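Local atomic coordinates of UPF0135 protein SA1388 (Staphylococcus aureus subsp. aureus, PDB entry 3LNL), a protein that is of unknown function but forms a toroid-shaped hexamer of the NIF3 family, each subunit holding a dinuclear zinc centre. Residues 49-58 / 86-96. The protein carries 2 engineered substitutions. Numbering follows the deposited sequence. Where two conformers were deposited one is given.
Sequences CTLEVVNEAI and LIIRKLIQHDI
K90 NZ donates to N55 OD1 over 2.7 Å, the one hydrogen bond that crosses between 49-58 and 86-96. The ammonium nitrogen lies in the amide plane on a lone pair of OD1, with a C=O...N angle of 141°. In K90, CG anti to the backbone N and a bend at the next bond carry the chain across to the opposite helix, where it enters as a knob among L51, V54, N55 and I58. Its methylenes are apolar partners on the way: CG rests on V54 CG1, CD on L51 CD1 and CE on I58 CD1, each pair 3.9 Å apart.

V54 also packs on I87 and L91. Its CG2 lies against L91 CD2 at 3.8 Å and touches I87 CG2, whereas CG1 leans on the same L91 methyl. I87 packs at the N-terminal end, where its CG2 meets C49 O at 3.6 Å and its CD1 approaches L51 N. At the other end I58 points its CD1 onto the H94 ring, a CH-pi contact 3.5 Å from the ring centroid and 12° off the normal; I58 CG1 also reaches I96 CD1. H94 and I96 sit in the Schellman motif that ends helix 83-93, with I96 N bonded to L91 O and D95 N to I92 O, D95 being the C-prime residue at positive phi.

The axes of 51-58 and 86-93 approach to 9.8 Å, with an angle of 14° between their N-to-C directions, a nearly parallel pair. V53 and A57 from one helix and L91 from the other pack on the mixed sheet, at its parallel strands 43-46, 64-67 and 97-100, so the pair is two neighbouring helices layered on one face of that sheet, as alternating beta-alpha units give in an alpha/beta NIF3 domain.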
loop_
_atom_site.group_PDB
_atom_site.type_symbol
_atom_site.label_atom_id
_atom_site.label_comp_id
_atom_site.label_asym_id
_atom_site.label_seq_id
_atom_site.Cartn_x
_atom_site.Cartn_y
_atom_site.Cartn_z
ATOM N N CYS B 49 27.740 19.335 -4.109
ATOM C CA CYS B 49 27.975 20.727 -3.670
ATOM C C CYS B 49 28.336 20.727 -2.191
ATOM O O CYS B 49 27.456 20.865 -1.347
ATOM C CB CYS B 49 26.743 21.559 -3.872
ATOM S SG CYS B 49 27.062 23.311 -3.452
ATOM N N THR B 50 29.616 20.459 -1.880
ATOM C CA THR B 50 30.086 20.425 -0.510
ATOM C C THR B 50 30.441 21.862 -0.077
ATOM O O THR B 50 30.452 22.821 -0.918
ATOM C CB THR B 50 31.347 19.585 -0.384
ATOM O OG1 THR B 50 32.397 20.226 -1.108
ATOM C CG2 THR B 50 31.107 18.139 -0.929
ATOM N N LEU B 51 30.822 22.025 1.190
ATOM C CA LEU B 51 31.195 23.383 1.669
ATOM C C LEU B 51 32.391 23.930 0.901
ATOM O O LEU B 51 32.457 25.141 0.574
ATOM C CB LEU B 51 31.498 23.397 3.161
ATOM C CG LEU B 51 31.666 24.753 3.907
ATOM C CD1 LEU B 51 30.398 25.517 3.905
ATOM C CD2 LEU B 51 32.117 24.487 5.359
ATOM N N GLU B 52 33.370 23.065 0.618
ATOM C CA GLU B 52 34.568 23.504 -0.133
ATOM C C GLU B 52 34.178 24.001 -1.525
ATOM O O GLU B 52 34.741 24.976 -2.011
ATOM C CB GLU B 52 35.646 22.402 -0.212
ATOM C CG GLU B 52 36.354 22.123 1.152
ATOM C CD GLU B 52 37.381 20.964 1.134
ATOM O OE1 GLU B 52 37.371 20.084 0.227
ATOM O OE2 GLU B 52 38.215 20.927 2.076
ATOM N N VAL B 53 33.177 23.374 -2.148
ATOM C CA VAL B 53 32.738 23.816 -3.471
ATOM C C VAL B 53 32.118 25.236 -3.391
ATOM O O VAL B 53 32.380 26.090 -4.247
ATOM C CB VAL B 53 31.781 22.810 -4.115
ATOM C CG1 VAL B 53 31.110 23.408 -5.422
ATOM C CG2 VAL B 53 32.554 21.526 -4.422
ATOM N N VAL B 54 31.342 25.482 -2.352
ATOM C CA VAL B 54 30.739 26.775 -2.155
ATOM C C VAL B 54 31.845 27.835 -1.943
ATOM O O VAL B 54 31.783 28.901 -2.551
ATOM C CB VAL B 54 29.715 26.771 -0.986
ATOM C CG1 VAL B 54 29.077 28.154 -0.831
ATOM C CG2 VAL B 54 28.664 25.690 -1.213
ATOM N N ASN B 55 32.877 27.488 -1.165
ATOM C CA ASN B 55 33.988 28.395 -0.892
ATOM C C ASN B 55 34.730 28.681 -2.152
ATOM O O ASN B 55 35.194 29.795 -2.359
ATOM C CB ASN B 55 34.939 27.805 0.149
ATOM C CG ASN B 55 34.344 27.811 1.561
ATOM O OD1 ASN B 55 33.491 28.626 1.865
ATOM N ND2 ASN B 55 34.870 26.966 2.434
ATOM N N GLU B 56 34.877 27.659 -2.991
ATOM C CA GLU B 56 35.541 27.817 -4.293
ATOM C C GLU B 56 34.741 28.777 -5.233
ATOM O O GLU B 56 35.319 29.640 -5.891
ATOM C CB GLU B 56 35.744 26.424 -4.932
ATOM C CG GLU B 56 36.345 26.379 -6.371
ATOM C CD GLU B 56 36.292 24.972 -6.954
ATOM O OE1 GLU B 56 37.072 24.726 -7.846
ATOM O OE2 GLU B 56 35.469 24.090 -6.537
ATOM N N ALA B 57 33.425 28.661 -5.258
ATOM C CA ALA B 57 32.585 29.596 -6.059
ATOM C C ALA B 57 32.759 31.020 -5.575
ATOM O O ALA B 57 32.973 31.923 -6.381
ATOM C CB ALA B 57 31.116 29.200 -6.023
ATOM N N ILE B 58 32.694 31.212 -4.258
ATOM C CA ILE B 58 32.872 32.526 -3.679
ATOM C C ILE B 58 34.222 33.097 -4.079
ATOM O O ILE B 58 34.337 34.265 -4.460
ATOM C CB ILE B 58 32.743 32.490 -2.155
ATOM C CG1 ILE B 58 31.291 32.143 -1.768
ATOM C CG2 ILE B 58 33.252 33.832 -1.489
ATOM C CD1 ILE B 58 31.093 31.726 -0.278
ATOM N N LEU B 86 24.721 24.029 7.163
ATOM C CA LEU B 86 25.812 24.986 7.043
ATOM C C LEU B 86 26.082 25.318 5.573
ATOM O O LEU B 86 26.309 26.457 5.238
ATOM C CB LEU B 86 27.061 24.393 7.709
ATOM C CG LEU B 86 28.202 25.333 8.046
ATOM C CD1 LEU B 86 27.787 26.279 9.158
ATOM C CD2 LEU B 86 29.456 24.522 8.467
ATOM N N ILE B 87 25.954 24.345 4.691
ATOM C CA ILE B 87 26.217 24.533 3.278
ATOM C C ILE B 87 25.060 25.376 2.653
ATOM O O ILE B 87 25.287 26.366 1.927
ATOM C CB ILE B 87 26.318 23.183 2.512
ATOM C CG1 ILE B 87 27.487 22.324 3.036
ATOM C CG2 ILE B 87 26.521 23.405 1.031
ATOM C CD1 ILE B 87 27.476 20.919 2.504
ATOM N N ILE B 88 23.824 25.033 3.009
ATOM C CA ILE B 88 22.671 25.673 2.408
ATOM C C ILE B 88 22.649 27.141 2.854
ATOM O O ILE B 88 22.386 28.055 2.053
ATOM C CB ILE B 88 21.382 24.932 2.822
ATOM C CG1 ILE B 88 21.324 23.526 2.206
ATOM C CG2 ILE B 88 20.131 25.769 2.458
ATOM C CD1 ILE B 88 20.249 22.584 2.930
ATOM N N ARG B 89 22.880 27.366 4.154
ATOM C CA ARG B 89 22.961 28.725 4.711
ATOM C C ARG B 89 24.083 29.554 4.060
ATOM O O ARG B 89 23.903 30.726 3.788
ATOM C CB ARG B 89 23.143 28.713 6.241
ATOM C CG ARG B 89 21.949 28.078 7.010
ATOM C CD ARG B 89 22.269 27.738 8.449
ATOM N NE ARG B 89 22.725 28.924 9.163
ATOM C CZ ARG B 89 21.943 29.876 9.659
ATOM N NH1 ARG B 89 20.592 29.785 9.662
ATOM N NH2 ARG B 89 22.500 30.903 10.236
ATOM N N LYS B 90 25.223 28.937 3.802
ATOM C CA LYS B 90 26.306 29.661 3.181
ATOM C C LYS B 90 25.940 30.092 1.754
ATOM O O LYS B 90 26.254 31.213 1.372
ATOM C CB LYS B 90 27.617 28.859 3.237
ATOM C CG LYS B 90 28.861 29.696 2.753
ATOM C CD LYS B 90 30.094 29.417 3.579
ATOM C CE LYS B 90 31.219 30.424 3.401
ATOM N NZ LYS B 90 32.428 29.774 4.006
ATOM N N LEU B 91 25.259 29.225 1.000
ATOM C CA LEU B 91 24.788 29.552 -0.373
ATOM C C LEU B 91 23.910 30.789 -0.302
ATOM O O LEU B 91 24.098 31.762 -1.030
ATOM C CB LEU B 91 24.000 28.365 -0.994
ATOM C CG LEU B 91 24.864 27.166 -1.376
ATOM C CD1 LEU B 91 24.071 25.820 -1.561
ATOM C CD2 LEU B 91 25.694 27.519 -2.636
ATOM N N ILE B 92 22.955 30.741 0.627
ATOM C CA ILE B 92 21.981 31.793 0.740
ATOM C C ILE B 92 22.627 33.089 1.203
ATOM O O ILE B 92 22.364 34.170 0.681
ATOM C CB ILE B 92 20.800 31.363 1.652
ATOM C CG1 ILE B 92 20.030 30.241 0.954
ATOM C CG2 ILE B 92 19.875 32.561 1.923
ATOM C CD1 ILE B 92 18.986 29.461 1.864
ATOM N N GLN B 93 23.501 32.983 2.164
ATOM C CA GLN B 93 24.058 34.164 2.712
ATOM C C GLN B 93 24.990 34.877 1.720
ATOM O O GLN B 93 25.118 36.095 1.793
ATOM C CB GLN B 93 24.780 33.830 4.015
ATOM C CG GLN B 93 23.747 33.647 5.109
ATOM C CD GLN B 93 24.317 33.523 6.466
ATOM O OE1 GLN B 93 25.310 32.822 6.651
ATOM N NE2 GLN B 93 23.632 34.128 7.470
ATOM N N HIS B 94 25.587 34.115 0.801
ATOM C CA HIS B 94 26.428 34.683 -0.248
ATOM C C HIS B 94 25.733 34.854 -1.587
ATOM O O HIS B 94 26.400 35.087 -2.589
ATOM C CB HIS B 94 27.675 33.817 -0.412
ATOM C CG HIS B 94 28.612 33.928 0.749
ATOM N ND1 HIS B 94 29.676 34.814 0.757
ATOM C CD2 HIS B 94 28.598 33.335 1.972
ATOM C CE1 HIS B 94 30.296 34.730 1.922
ATOM N NE2 HIS B 94 29.655 33.855 2.685
ATOM N N ASP B 95 24.402 34.729 -1.610
ATOM C CA ASP B 95 23.645 34.862 -2.856
ATOM C C ASP B 95 24.196 33.972 -3.978
ATOM O O ASP B 95 24.342 34.401 -5.117
ATOM C CB ASP B 95 23.601 36.330 -3.273
ATOM C CG ASP B 95 22.787 37.171 -2.287
ATOM O OD1 ASP B 95 23.383 37.958 -1.583
ATOM O OD2 ASP B 95 21.570 36.983 -2.191
ATOM N N ILE B 96 24.501 32.718 -3.625
ATOM C CA ILE B 96 24.889 31.725 -4.578
ATOM C C ILE B 96 23.666 30.863 -4.904
ATOM O O ILE B 96 22.892 30.420 -4.019
ATOM C CB ILE B 96 26.007 30.802 -4.054
ATOM C CG1 ILE B 96 27.174 31.592 -3.435
ATOM C CG2 ILE B 96 26.484 29.871 -5.187
ATOM C CD1 ILE B 96 28.032 32.332 -4.371
#